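Fructosyl amine: oxygen oxidoreductase (Aspergillus fumigatus, PDB 3DJE) oxidatively deglycates fructosyl amino acids as an FAD-dependent amadoriase (fructosamine oxidase) of the MSOX/MTOX family. Local coordinates at residues L96-S102 with V256-R262; V138-P144 with K318-Q323; Y90-L96 with A151-W157; E310-R314 with D326-S330. All coordinates share one frame; numbering follows the deposited sequence.

Contact 1: residues L96-S102 with V256-R262; sequences LLMSACS and VIFNIER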
loop_
_atom_site.group_PDB
_atom_site.type_symbol
_atom_site.label_atom_id
_atom_site.label_comp_id
_atom_site.label_asym_id
_atom_site.label_seq_id
_atom_site.Cartn_x
_atom_site.Cartn_y
_atom_site.Cartn_z
ATOM N N LEU A 96 1.681 16.383 -8.609
ATOM C CA LEU A 96 2.118 15.063 -9.037
ATOM C C LEU A 96 2.275 15.011 -10.542
ATOM O O LEU A 96 1.358 15.382 -11.274
ATOM C CB LEU A 96 1.068 14.027 -8.618
ATOM C CG LEU A 96 1.120 12.615 -9.229
ATOM C CD1 LEU A 96 2.376 11.888 -8.785
ATOM C CD2 LEU A 96 -0.121 11.827 -8.835
ATOM N N LEU A 97 3.428 14.532 -10.990
ATOM C CA LEU A 97 3.656 14.257 -12.404
ATOM C C LEU A 97 3.397 12.774 -12.612
ATOM O O LEU A 97 3.985 11.946 -11.912
ATOM C CB LEU A 97 5.107 14.586 -12.794
ATOM C CG LEU A 97 5.478 14.046 -14.185
ATOM C CD1 LEU A 97 4.833 14.937 -15.257
ATOM C CD2 LEU A 97 6.966 13.923 -14.381
HETATM N N MSE A 98 2.526 12.447 -13.574
HETATM C CA MSE A 98 2.302 11.059 -14.002
HETATM C C MSE A 98 2.722 10.933 -15.467
HETATM O O MSE A 98 2.225 11.672 -16.311
HETATM C CB MSE A 98 0.826 10.697 -13.856
HETATM C CG MSE A 98 0.363 10.583 -12.410
HETATM SE SE MSE A 98 1.205 9.060 -11.586
HETATM C CE MSE A 98 0.342 7.638 -12.626
ATOM N N SER A 99 3.633 10.012 -15.758
ATOM C CA SER A 99 4.244 9.942 -17.098
ATOM C C SER A 99 4.526 8.505 -17.513
ATOM O O SER A 99 4.427 7.589 -16.694
ATOM C CB SER A 99 5.535 10.759 -17.130
ATOM O OG SER A 99 6.465 10.258 -16.194
ATOM N N ALA A 100 4.843 8.321 -18.795
ATOM C CA ALA A 100 5.223 7.018 -19.340
ATOM C C ALA A 100 6.110 7.248 -20.560
ATOM O O ALA A 100 6.415 8.394 -20.895
ATOM C CB ALA A 100 3.983 6.191 -19.707
ATOM N N CYS A 101 6.537 6.161 -21.199
ATOM C CA CYS A 101 7.477 6.259 -22.328
ATOM C C CYS A 101 7.012 5.509 -23.583
ATOM O O CYS A 101 7.017 6.067 -24.697
ATOM C CB CYS A 101 8.839 5.734 -21.913
ATOM S SG CYS A 101 9.618 6.683 -20.615
ATOM N N SER A 102 6.638 4.249 -23.407
ATOM C CA SER A 102 6.257 3.387 -24.530
ATOM C C SER A 102 4.800 3.596 -24.932
ATOM O O SER A 102 4.010 4.196 -24.183
ATOM C CB SER A 102 6.512 1.917 -24.171
ATOM O OG SER A 102 5.524 1.427 -23.271
ATOM N N VAL A 256 5.646 15.218 -6.535
ATOM C CA VAL A 256 5.967 13.802 -6.724
ATOM C C VAL A 256 6.224 13.595 -8.210
ATOM O O VAL A 256 5.429 14.027 -9.043
ATOM C CB VAL A 256 4.805 12.910 -6.279
ATOM C CG1 VAL A 256 5.138 11.443 -6.510
ATOM C CG2 VAL A 256 4.483 13.181 -4.803
ATOM N N ILE A 257 7.342 12.946 -8.528
ATOM C CA ILE A 257 7.729 12.658 -9.918
ATOM C C ILE A 257 7.535 11.161 -10.149
ATOM O O ILE A 257 8.178 10.356 -9.490
ATOM C CB ILE A 257 9.200 13.061 -10.176
ATOM C CG1 ILE A 257 9.407 14.555 -9.890
ATOM C CG2 ILE A 257 9.636 12.659 -11.597
ATOM C CD1 ILE A 257 8.600 15.497 -10.770
ATOM N N PHE A 258 6.654 10.793 -11.080
ATOM C CA PHE A 258 6.226 9.402 -11.224
ATOM C C PHE A 258 6.168 9.026 -12.700
ATOM O O PHE A 258 5.504 9.696 -13.484
ATOM C CB PHE A 258 4.848 9.271 -10.564
ATOM C CG PHE A 258 4.458 7.866 -10.131
ATOM C CD1 PHE A 258 4.090 7.626 -8.804
ATOM C CD2 PHE A 258 4.376 6.812 -11.040
ATOM C CE1 PHE A 258 3.681 6.350 -8.373
ATOM C CE2 PHE A 258 3.975 5.519 -10.614
ATOM C CZ PHE A 258 3.624 5.296 -9.276
ATOM N N ASN A 259 6.914 7.995 -13.087
ATOM C CA ASN A 259 6.793 7.422 -14.427
ATOM C C ASN A 259 6.467 5.954 -14.241
ATOM O O ASN A 259 7.216 5.219 -13.582
ATOM C CB ASN A 259 8.081 7.613 -15.238
ATOM C CG ASN A 259 7.979 7.053 -16.654
ATOM O OD1 ASN A 259 7.721 5.869 -16.848
ATOM N ND2 ASN A 259 8.225 7.904 -17.650
ATOM N N ILE A 260 5.354 5.537 -14.830
ATOM C CA ILE A 260 4.809 4.205 -14.575
ATOM C C ILE A 260 5.628 3.085 -15.225
ATOM O O ILE A 260 5.348 1.909 -15.008
ATOM C CB ILE A 260 3.312 4.121 -14.946
ATOM C CG1 ILE A 260 3.105 4.187 -16.465
ATOM C CG2 ILE A 260 2.537 5.234 -14.237
ATOM C CD1 ILE A 260 1.668 3.948 -16.902
ATOM N N GLU A 261 6.641 3.463 -16.000
ATOM C CA GLU A 261 7.571 2.496 -16.587
ATOM C C GLU A 261 8.994 2.603 -16.052
ATOM O O GLU A 261 9.894 1.913 -16.547
ATOM C CB GLU A 261 7.609 2.679 -18.110
ATOM C CG GLU A 261 6.274 2.424 -18.780
ATOM C CD GLU A 261 6.399 2.441 -20.271
ATOM O OE1 GLU A 261 6.821 1.401 -20.844
ATOM O OE2 GLU A 261 6.081 3.490 -20.856
ATOM N N ARG A 262 9.217 3.467 -15.063
ATOM C CA ARG A 262 10.565 3.689 -14.562
ATOM C C ARG A 262 10.603 3.707 -13.041
ATOM O O ARG A 262 11.431 3.044 -12.417
ATOM C CB ARG A 262 11.145 5.005 -15.101
ATOM C CG ARG A 262 11.193 5.106 -16.628
ATOM C CD ARG A 262 12.294 4.204 -17.189
ATOM N NE ARG A 262 12.498 4.453 -18.617
ATOM C CZ ARG A 262 11.907 3.780 -19.602
ATOM N NH1 ARG A 262 11.069 2.785 -19.340
ATOM N NH2 ARG A 262 12.161 4.109 -20.870
#
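At the wall of the fructosyl-substrate pocket, lined in part by F258, strands 96-100 and 256-259 run parallel, pairing L96 with V256 through S99 with N259. L97 N donates to V256 O at 2.8 Å, and I260 N binds S99 O. The hydroxyl of S99 adds a bond to F258 O. On the face carrying L96, M98 and F258, the selenium of M98, a selenomethionine bent at both chi2 and chi3, makes an oblique Met-aromatic contact, 4.2 Å from the F258 ring centroid, while its CE reaches I260 CG2. Past the strands, E261 OE2 accepts from two successive amides, each at 2.7 Å: C101 N from the anti side, tilted out of the carboxylate plane, and S102 N on the syn lone pair. E261 OE1 takes S102 OG at 2.8 Å, so the carboxylate is gripped by three donors. R262 lays one guanidinium face against C101 SG. S102 also N-caps helix 103-113, which covers M98 and A100; strand 53-55 packs on L96, V256 and F258, and strand 147-151 pairs with 96-100 antiparallel.

Contact 2: residues V138-P144 with K318-Q323; sequences VLQGDFP and KETMPQ
Q323 reaches across to Q140 and V138, joining residues 318-323 to the loop 138-144. Its CG lies between the backbone N and carbonyl carbon (chi1 74°), and a bend at chi2 turns the amide back over Q140. CB and CG of Q323 pass Q140 NE2 at 3.7 and 3.6 Å; CD then lies 3.3 Å from that same NE2, the two amides stacked with planes 7° apart. At the tip, Q323 OE1 lies over Q140 CD, whereas Q323 NE2 donates to V138 O at 2.8 Å, with that oxygen close to the amide plane, and also bonds Y251 OH. The stacked Q140 amide is held separately by G137 O. Beyond this pair, the carbonyls of E319 and T320 serve the loop: T320 O accepts G141 N at 2.9 Å, and E319 O accepts F143 N at 3.0 Å. E319 O also lies over one face of the F143 ring, whose CE1 meets T320 CG2. Water 1 bridges D142 N and K318 O. Helix 248-251 lies against V138 and M321, strand 263-265 against L139, T320 and M321, and R131 of helix 127-131 binds D142.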
loop_
_atom_site.group_PDB
_atom_site.type_symbol
_atom_site.label_atom_id
_atom_site.label_comp_id
_atom_site.label_asym_id
_atom_site.label_seq_id
_atom_site.Cartn_x
_atom_site.Cartn_y
_atom_site.Cartn_z
ATOM N N VAL A 138 17.921 20.627 -9.465
ATOM C CA VAL A 138 17.249 19.441 -8.918
ATOM C C VAL A 138 17.007 18.395 -10.009
ATOM O O VAL A 138 17.558 17.308 -9.960
ATOM C CB VAL A 138 15.914 19.778 -8.200
ATOM C CG1 VAL A 138 15.209 18.493 -7.779
ATOM C CG2 VAL A 138 16.148 20.676 -6.987
ATOM N N LEU A 139 16.188 18.736 -10.999
ATOM C CA LEU A 139 15.873 17.790 -12.058
ATOM C C LEU A 139 16.783 18.037 -13.256
ATOM O O LEU A 139 16.376 18.651 -14.250
ATOM C CB LEU A 139 14.393 17.864 -12.430
ATOM C CG LEU A 139 13.419 17.507 -11.298
ATOM C CD1 LEU A 139 11.984 17.797 -11.740
ATOM C CD2 LEU A 139 13.559 16.045 -10.828
ATOM N N GLN A 140 18.002 17.516 -13.151
ATOM C CA GLN A 140 19.068 17.783 -14.121
ATOM C C GLN A 140 19.043 16.858 -15.334
ATOM O O GLN A 140 19.761 17.095 -16.314
ATOM C CB GLN A 140 20.428 17.651 -13.438
ATOM C CG GLN A 140 20.685 18.685 -12.350
ATOM C CD GLN A 140 22.116 18.659 -11.867
ATOM O OE1 GLN A 140 23.037 18.339 -12.628
ATOM N NE2 GLN A 140 22.315 18.986 -10.595
ATOM N N GLY A 141 18.238 15.801 -15.264
ATOM C CA GLY A 141 18.251 14.744 -16.272
ATOM C C GLY A 141 17.579 15.086 -17.588
ATOM O O GLY A 141 16.970 16.153 -17.737
ATOM N N ASP A 142 17.694 14.165 -18.541
ATOM C CA ASP A 142 17.194 14.390 -19.898
ATOM C C ASP A 142 15.809 13.807 -20.154
ATOM O O ASP A 142 15.247 13.988 -21.239
ATOM C CB ASP A 142 18.193 13.853 -20.928
ATOM C CG ASP A 142 19.464 14.687 -21.002
ATOM O OD1 ASP A 142 19.483 15.826 -20.487
ATOM O OD2 ASP A 142 20.458 14.188 -21.573
ATOM N N PHE A 143 15.261 13.098 -19.162
ATOM C CA PHE A 143 13.905 12.542 -19.257
ATOM C C PHE A 143 13.616 11.922 -20.641
ATOM O O PHE A 143 12.647 12.293 -21.301
ATOM C CB PHE A 143 12.884 13.637 -18.926
ATOM C CG PHE A 143 12.974 14.140 -17.505
ATOM C CD1 PHE A 143 12.156 13.597 -16.511
ATOM C CD2 PHE A 143 13.865 15.155 -17.156
ATOM C CE1 PHE A 143 12.225 14.056 -15.184
ATOM C CE2 PHE A 143 13.936 15.623 -15.831
ATOM C CZ PHE A 143 13.114 15.068 -14.846
ATOM N N PRO A 144 14.470 10.978 -21.082
ATOM C CA PRO A 144 14.402 10.526 -22.476
ATOM C C PRO A 144 13.102 9.796 -22.803
ATOM O O PRO A 144 12.783 8.769 -22.198
ATOM C CB PRO A 144 15.606 9.588 -22.614
ATOM C CG PRO A 144 15.917 9.142 -21.228
ATOM C CD PRO A 144 15.507 10.270 -20.312
ATOM N N LYS A 318 19.483 8.406 -13.177
ATOM C CA LYS A 318 20.249 8.960 -14.299
ATOM C C LYS A 318 19.378 9.806 -15.231
ATOM O O LYS A 318 19.840 10.819 -15.760
ATOM C CB LYS A 318 20.962 7.852 -15.085
ATOM C CG LYS A 318 21.936 8.368 -16.141
ATOM C CD LYS A 318 23.363 8.404 -15.620
ATOM C CE LYS A 318 24.022 7.023 -15.645
ATOM N NZ LYS A 318 23.399 6.061 -14.683
ATOM N N GLU A 319 18.119 9.398 -15.406
ATOM C CA GLU A 319 17.181 10.067 -16.305
ATOM C C GLU A 319 16.554 11.325 -15.710
ATOM O O GLU A 319 15.927 12.103 -16.438
ATOM C CB GLU A 319 16.054 9.107 -16.703
ATOM C CG GLU A 319 16.524 7.888 -17.495
ATOM C CD GLU A 319 15.393 7.001 -17.995
ATOM O OE1 GLU A 319 14.196 7.314 -17.781
ATOM O OE2 GLU A 319 15.710 5.965 -18.611
ATOM N N THR A 320 16.732 11.524 -14.401
ATOM C CA THR A 320 15.977 12.537 -13.659
ATOM C C THR A 320 16.869 13.424 -12.787
ATOM O O THR A 320 16.891 14.647 -12.943
ATOM C CB THR A 320 14.908 11.872 -12.756
ATOM O OG1 THR A 320 15.536 10.908 -11.903
ATOM C CG2 THR A 320 13.862 11.170 -13.602
HETATM N N MSE A 321 17.572 12.793 -11.852
HETATM C CA MSE A 321 18.489 13.480 -10.948
HETATM C C MSE A 321 19.870 12.831 -11.038
HETATM O O MSE A 321 20.322 12.175 -10.102
HETATM C CB MSE A 321 17.947 13.419 -9.524
HETATM C CG MSE A 321 16.641 14.157 -9.408
HETATM SE SE MSE A 321 15.987 14.247 -7.607
HETATM C CE MSE A 321 15.831 12.348 -7.221
ATOM N N PRO A 322 20.535 12.980 -12.195
ATOM C CA PRO A 322 21.782 12.230 -12.416
ATOM C C PRO A 322 22.886 12.578 -11.413
ATOM O O PRO A 322 23.779 11.746 -11.163
ATOM C CB PRO A 322 22.179 12.611 -13.855
ATOM C CG PRO A 322 21.449 13.872 -14.143
ATOM C CD PRO A 322 20.167 13.811 -13.354
ATOM N N GLN A 323 22.810 13.772 -10.822
ATOM C CA GLN A 323 23.762 14.187 -9.776
ATOM C C GLN A 323 23.701 13.286 -8.518
ATOM O O GLN A 323 24.646 13.233 -7.715
ATOM C CB GLN A 323 23.577 15.670 -9.427
ATOM C CG GLN A 323 22.324 16.020 -8.582
ATOM C CD GLN A 323 21.034 16.143 -9.386
ATOM O OE1 GLN A 323 20.996 15.865 -10.584
ATOM N NE2 GLN A 323 19.958 16.545 -8.709
HETATM O O HOH W 1 19.640 12.185 -18.058
HETATM O O HOH W 2 13.809 6.497 -20.933
#

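Contact 3: residues Y90-L96 with A151-W157; sequences YYHDTGL and ARSGAGW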
loop_
_atom_site.group_PDB
_atom_site.type_symbol
_atom_site.label_atom_id
_atom_site.label_comp_id
_atom_site.label_asym_id
_atom_site.label_seq_id
_atom_site.Cartn_x
_atom_site.Cartn_y
_atom_site.Cartn_z
ATOM N N TYR A 90 -0.723 15.321 7.836
ATOM C CA TYR A 90 0.215 14.392 7.172
ATOM C C TYR A 90 0.149 14.466 5.669
ATOM O O TYR A 90 0.990 13.865 5.002
ATOM C CB TYR A 90 -0.004 12.949 7.661
ATOM C CG TYR A 90 -0.007 12.932 9.158
ATOM C CD1 TYR A 90 1.122 13.301 9.864
ATOM C CD2 TYR A 90 -1.183 12.667 9.875
ATOM C CE1 TYR A 90 1.115 13.376 11.260
ATOM C CE2 TYR A 90 -1.198 12.726 11.273
ATOM C CZ TYR A 90 -0.051 13.097 11.963
ATOM O OH TYR A 90 -0.073 13.161 13.348
ATOM N N TYR A 91 -0.820 15.215 5.140
ATOM C CA TYR A 91 -1.012 15.330 3.696
ATOM C C TYR A 91 -0.362 16.591 3.126
ATOM O O TYR A 91 -0.594 17.698 3.628
ATOM C CB TYR A 91 -2.497 15.294 3.322
ATOM C CG TYR A 91 -2.732 15.538 1.845
ATOM C CD1 TYR A 91 -2.180 14.696 0.871
ATOM C CD2 TYR A 91 -3.454 16.647 1.419
ATOM C CE1 TYR A 91 -2.387 14.942 -0.491
ATOM C CE2 TYR A 91 -3.674 16.890 0.064
ATOM C CZ TYR A 91 -3.126 16.031 -0.883
ATOM O OH TYR A 91 -3.316 16.287 -2.223
ATOM N N HIS A 92 0.425 16.409 2.060
ATOM C CA HIS A 92 1.174 17.493 1.426
ATOM C C HIS A 92 0.759 17.597 -0.037
ATOM O O HIS A 92 1.085 16.736 -0.847
ATOM C CB HIS A 92 2.668 17.205 1.500
ATOM C CG HIS A 92 3.188 17.119 2.899
ATOM N ND1 HIS A 92 3.916 18.131 3.487
ATOM C CD2 HIS A 92 3.087 16.136 3.824
ATOM C CE1 HIS A 92 4.239 17.771 4.719
ATOM N NE2 HIS A 92 3.749 16.567 4.947
ATOM N N ASP A 93 0.028 18.661 -0.349
ATOM C CA ASP A 93 -0.536 18.868 -1.680
ATOM C C ASP A 93 0.522 19.500 -2.582
ATOM O O ASP A 93 0.459 20.694 -2.903
ATOM C CB ASP A 93 -1.767 19.765 -1.547
ATOM C CG ASP A 93 -2.639 19.765 -2.784
ATOM O OD1 ASP A 93 -3.025 18.682 -3.252
ATOM O OD2 ASP A 93 -2.988 20.869 -3.252
ATOM N N THR A 94 1.508 18.696 -2.983
ATOM C CA THR A 94 2.672 19.188 -3.742
ATOM C C THR A 94 2.439 19.166 -5.237
ATOM O O THR A 94 3.254 19.695 -6.002
ATOM C CB THR A 94 3.911 18.270 -3.546
ATOM O OG1 THR A 94 3.549 16.912 -3.878
ATOM C CG2 THR A 94 4.413 18.340 -2.107
ATOM N N GLY A 95 1.361 18.512 -5.650
ATOM C CA GLY A 95 1.199 18.146 -7.038
ATOM C C GLY A 95 1.946 16.862 -7.398
ATOM O O GLY A 95 2.749 16.325 -6.610
ATOM N N LEU A 96 1.681 16.383 -8.609
ATOM C CA LEU A 96 2.118 15.063 -9.037
ATOM C C LEU A 96 2.275 15.011 -10.542
ATOM O O LEU A 96 1.358 15.382 -11.274
ATOM C CB LEU A 96 1.068 14.027 -8.618
ATOM C CG LEU A 96 1.120 12.615 -9.229
ATOM C CD1 LEU A 96 2.376 11.888 -8.785
ATOM C CD2 LEU A 96 -0.121 11.827 -8.835
ATOM N N ALA A 151 -0.299 17.415 -12.515
ATOM C CA ALA A 151 -1.365 17.960 -11.689
ATOM C C ALA A 151 -0.682 18.917 -10.724
ATOM O O ALA A 151 0.127 18.510 -9.882
ATOM C CB ALA A 151 -2.110 16.850 -10.937
ATOM N N ARG A 152 -0.999 20.198 -10.865
ATOM C CA ARG A 152 -0.361 21.241 -10.055
ATOM C C ARG A 152 -0.723 21.145 -8.573
ATOM O O ARG A 152 0.082 21.502 -7.697
ATOM C CB ARG A 152 -0.742 22.630 -10.569
ATOM C CG ARG A 152 -0.402 22.873 -12.048
ATOM C CD ARG A 152 -0.810 24.287 -12.408
ATOM N NE ARG A 152 -0.584 24.695 -13.796
ATOM C CZ ARG A 152 0.449 25.429 -14.204
ATOM N NH1 ARG A 152 1.390 25.791 -13.339
ATOM N NH2 ARG A 152 0.550 25.793 -15.479
ATOM N N SER A 153 -1.950 20.706 -8.312
ATOM C CA SER A 153 -2.471 20.536 -6.958
ATOM C C SER A 153 -3.563 19.481 -7.003
ATOM O O SER A 153 -3.853 18.951 -8.074
ATOM C CB SER A 153 -3.030 21.861 -6.442
ATOM O OG SER A 153 -4.143 22.256 -7.223
ATOM N N GLY A 154 -4.169 19.171 -5.856
ATOM C CA GLY A 154 -5.211 18.134 -5.792
ATOM C C GLY A 154 -4.642 16.719 -5.786
ATOM O O GLY A 154 -5.372 15.737 -5.941
ATOM N N ALA A 155 -3.328 16.639 -5.596
ATOM C CA ALA A 155 -2.596 15.368 -5.504
ATOM C C ALA A 155 -1.282 15.662 -4.822
ATOM O O ALA A 155 -0.780 16.789 -4.864
ATOM C CB ALA A 155 -2.335 14.800 -6.880
ATOM N N GLY A 156 -0.697 14.647 -4.210
ATOM C CA GLY A 156 0.537 14.884 -3.497
ATOM C C GLY A 156 0.962 13.643 -2.770
ATOM O O GLY A 156 0.908 12.534 -3.316
ATOM N N TRP A 157 1.437 13.844 -1.547
ATOM C CA TRP A 157 1.906 12.723 -0.751
ATOM C C TRP A 157 1.527 12.853 0.717
ATOM O O TRP A 157 1.240 13.951 1.199
ATOM C CB TRP A 157 3.422 12.559 -0.918
ATOM C CG TRP A 157 4.232 13.705 -0.383
ATOM C CD1 TRP A 157 4.598 14.854 -1.054
ATOM C CD2 TRP A 157 4.789 13.813 0.932
ATOM N NE1 TRP A 157 5.365 15.659 -0.220
ATOM C CE2 TRP A 157 5.505 15.035 0.992
ATOM C CE3 TRP A 157 4.783 12.975 2.059
ATOM C CZ2 TRP A 157 6.169 15.463 2.162
ATOM C CZ3 TRP A 157 5.465 13.394 3.212
ATOM C CH2 TRP A 157 6.147 14.621 3.248
HETATM O O HOH W 3 0.428 22.294 -5.136
#
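H92 and W157 form an antiparallel hydrogen-bonded pair at the edge of a small three-stranded sheet, and L96 and A151 form a second such pair two residues out of register, with loops between. Backbone bonds define both ladders: H92 N to W157 O at 2.7 Å with the return bond W157 N to H92 O, and a reciprocal pair between L96 and A151. Between them G95 N donates to A155 O, and water 3 joins D93 O to R152 O. Among aromatic contacts, the H92 imidazole forms an offset stack on the W157 six-membered ring, centroids 3.9 Å apart and planes at 3°, while H92 CB sits over the five-membered ring. The indole NE1 bonds E267. T94 CG2 approaches that NE1 obliquely at 3.4 Å. In the carboxylate contacts, D93, centre of an inverse gamma turn, receives weak bonds from G154 N, and Y91 OH donates to D93 OD1 at 2.6 Å, meeting it on the anti side, somewhat out of the carboxylate plane.

Contact 4: residues E310-R314 with D326-S330; sequences ETRVR and DRPFS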
loop_
_atom_site.group_PDB
_atom_site.type_symbol
_atom_site.label_atom_id
_atom_site.label_comp_id
_atom_site.label_asym_id
_atom_site.label_seq_id
_atom_site.Cartn_x
_atom_site.Cartn_y
_atom_site.Cartn_z
ATOM N N GLU A 310 18.429 -2.256 -7.379
ATOM C CA GLU A 310 19.373 -1.150 -7.289
ATOM C C GLU A 310 19.747 -0.604 -8.672
ATOM O O GLU A 310 19.786 0.606 -8.869
ATOM C CB GLU A 310 20.642 -1.557 -6.550
ATOM C CG GLU A 310 21.736 -0.500 -6.619
ATOM C CD GLU A 310 22.938 -0.828 -5.744
ATOM O OE1 GLU A 310 23.172 -2.026 -5.472
ATOM O OE2 GLU A 310 23.655 0.109 -5.331
ATOM N N THR A 311 20.041 -1.495 -9.617
ATOM C CA THR A 311 20.398 -1.068 -10.979
ATOM C C THR A 311 19.263 -0.256 -11.616
ATOM O O THR A 311 19.503 0.786 -12.230
ATOM C CB THR A 311 20.785 -2.290 -11.843
ATOM O OG1 THR A 311 21.884 -2.944 -11.208
ATOM C CG2 THR A 311 21.202 -1.876 -13.250
ATOM N N ARG A 312 18.023 -0.707 -11.420
ATOM C CA ARG A 312 16.867 0.009 -11.954
ATOM C C ARG A 312 16.682 1.374 -11.297
ATOM O O ARG A 312 16.355 2.339 -11.974
ATOM C CB ARG A 312 15.589 -0.818 -11.828
ATOM C CG ARG A 312 15.581 -2.085 -12.668
ATOM C CD ARG A 312 14.217 -2.750 -12.628
ATOM N NE ARG A 312 13.860 -3.201 -11.273
ATOM C CZ ARG A 312 13.957 -4.455 -10.837
ATOM N NH1 ARG A 312 14.398 -5.430 -11.629
ATOM N NH2 ARG A 312 13.610 -4.738 -9.595
ATOM N N VAL A 313 16.915 1.448 -9.983
ATOM C CA VAL A 313 16.841 2.720 -9.252
ATOM C C VAL A 313 17.845 3.731 -9.799
ATOM O O VAL A 313 17.492 4.880 -10.055
ATOM C CB VAL A 313 17.089 2.520 -7.731
ATOM C CG1 VAL A 313 17.344 3.846 -7.019
ATOM C CG2 VAL A 313 15.927 1.777 -7.093
ATOM N N ARG A 314 19.093 3.299 -9.979
ATOM C CA ARG A 314 20.152 4.195 -10.455
ATOM C C ARG A 314 19.925 4.605 -11.908
ATOM O O ARG A 314 20.271 5.726 -12.287
ATOM C CB ARG A 314 21.538 3.584 -10.225
ATOM C CG ARG A 314 21.805 3.278 -8.745
ATOM C CD ARG A 314 23.259 3.005 -8.450
ATOM N NE ARG A 314 23.481 2.693 -7.038
ATOM C CZ ARG A 314 23.573 3.596 -6.062
ATOM N NH1 ARG A 314 23.781 3.189 -4.816
ATOM N NH2 ARG A 314 23.450 4.897 -6.318
ATOM N N ASP A 326 24.793 8.063 -8.233
ATOM C CA ASP A 326 25.869 7.237 -7.697
ATOM C C ASP A 326 25.984 7.322 -6.176
ATOM O O ASP A 326 26.869 6.705 -5.584
ATOM C CB ASP A 326 27.205 7.607 -8.352
ATOM C CG ASP A 326 27.256 7.241 -9.832
ATOM O OD1 ASP A 326 26.714 6.175 -10.216
ATOM O OD2 ASP A 326 27.839 8.024 -10.614
ATOM N N ARG A 327 25.082 8.077 -5.549
ATOM C CA ARG A 327 25.056 8.197 -4.091
ATOM C C ARG A 327 24.747 6.859 -3.413
ATOM O O ARG A 327 23.882 6.106 -3.875
ATOM C CB ARG A 327 24.017 9.234 -3.652
ATOM C CG ARG A 327 24.247 10.639 -4.165
ATOM C CD ARG A 327 25.342 11.371 -3.423
ATOM N NE ARG A 327 25.375 12.775 -3.841
ATOM C CZ ARG A 327 24.759 13.774 -3.214
ATOM N NH1 ARG A 327 24.058 13.556 -2.110
ATOM N NH2 ARG A 327 24.853 15.005 -3.695
ATOM N N PRO A 328 25.450 6.560 -2.303
ATOM C CA PRO A 328 25.093 5.355 -1.563
ATOM C C PRO A 328 23.685 5.480 -0.992
ATOM O O PRO A 328 23.255 6.587 -0.644
ATOM C CB PRO A 328 26.113 5.329 -0.419
ATOM C CG PRO A 328 26.546 6.741 -0.258
ATOM C CD PRO A 328 26.573 7.278 -1.672
ATOM N N PHE A 329 22.978 4.358 -0.920
ATOM C CA PHE A 329 21.665 4.322 -0.257
ATOM C C PHE A 329 21.831 4.362 1.258
ATOM O O PHE A 329 22.739 3.728 1.803
ATOM C CB PHE A 329 20.896 3.061 -0.639
ATOM C CG PHE A 329 20.674 2.891 -2.117
ATOM C CD1 PHE A 329 20.518 3.993 -2.960
ATOM C CD2 PHE A 329 20.572 1.613 -2.662
ATOM C CE1 PHE A 329 20.294 3.824 -4.328
ATOM C CE2 PHE A 329 20.338 1.430 -4.026
ATOM C CZ PHE A 329 20.203 2.534 -4.863
ATOM N N SER A 330 20.948 5.093 1.937
ATOM C CA SER A 330 20.985 5.158 3.403
ATOM C C SER A 330 20.032 4.139 4.038
ATOM O O SER A 330 20.128 3.856 5.237
ATOM C CB SER A 330 20.617 6.554 3.884
ATOM O OG SER A 330 19.326 6.889 3.412
#
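R314 and F329 carry most of the buried surface; E310 matters as the partner of the R314 guanidinium. The guanidinium of R314 lies flat on the F329 ring, with centres 4.2 Å apart and planes 4° apart, an off-centre cation-pi stack in which NH1 stands over the middle of the ring. The two side chains come from opposite directions. R314 is extended from CG to NE, which carries its flat head from helix 307-320 across to the loop, where its edge is occupied on two sides. End-on, NH1 and NH2 both donate to R327 O, at 3.1 and 2.8 Å, from the same face of the carbonyl plane and about 35° out of it. Side-on, NE and NH1 both bind E310 OE2, each at 3.1 Å, in a salt bridge one helical turn back; NH2 adds a bond to A325 O. Held in its own plane by these acceptors, the guanidinium has its rotation fixed parallel to the ring. E310 CG approaches F329 CE2 obliquely at 3.5 Å, and V313 CG1 meets F329 CZ at 3.8 Å. Strand 232-242 touches F329 through V239 and I241, and V313 through V239. The arrangement is an i to i+4 Glu-Arg salt bridge on a helix combined with an arginine-aromatic stack, tying helix 307-320 to the loop that leads into strand 331-339.

From the N terminus, contact 3 opens first at 90-96 and closes when 151-157 returns. Contact 1 opens at L96, which it shares with contact 3, and closes far later at 256-262, so the two cross; V256 N probably bonds G95 O where they meet. Contact 2 opens at 138-144, before contact 3 has closed, and closes at 318-323, crossing both. It touches contact 1 through a long, weak ion pair between R262 and E319. Contact 4, a short loop from 310-314 to 326-330, crosses contact 2 and shares helix 307-320 with it. Together they tie the three-stranded sheet to the large mixed sheet beside the substrate pocket, and helix 307-320 to the loops leading into its strands 147-151 and 331-339.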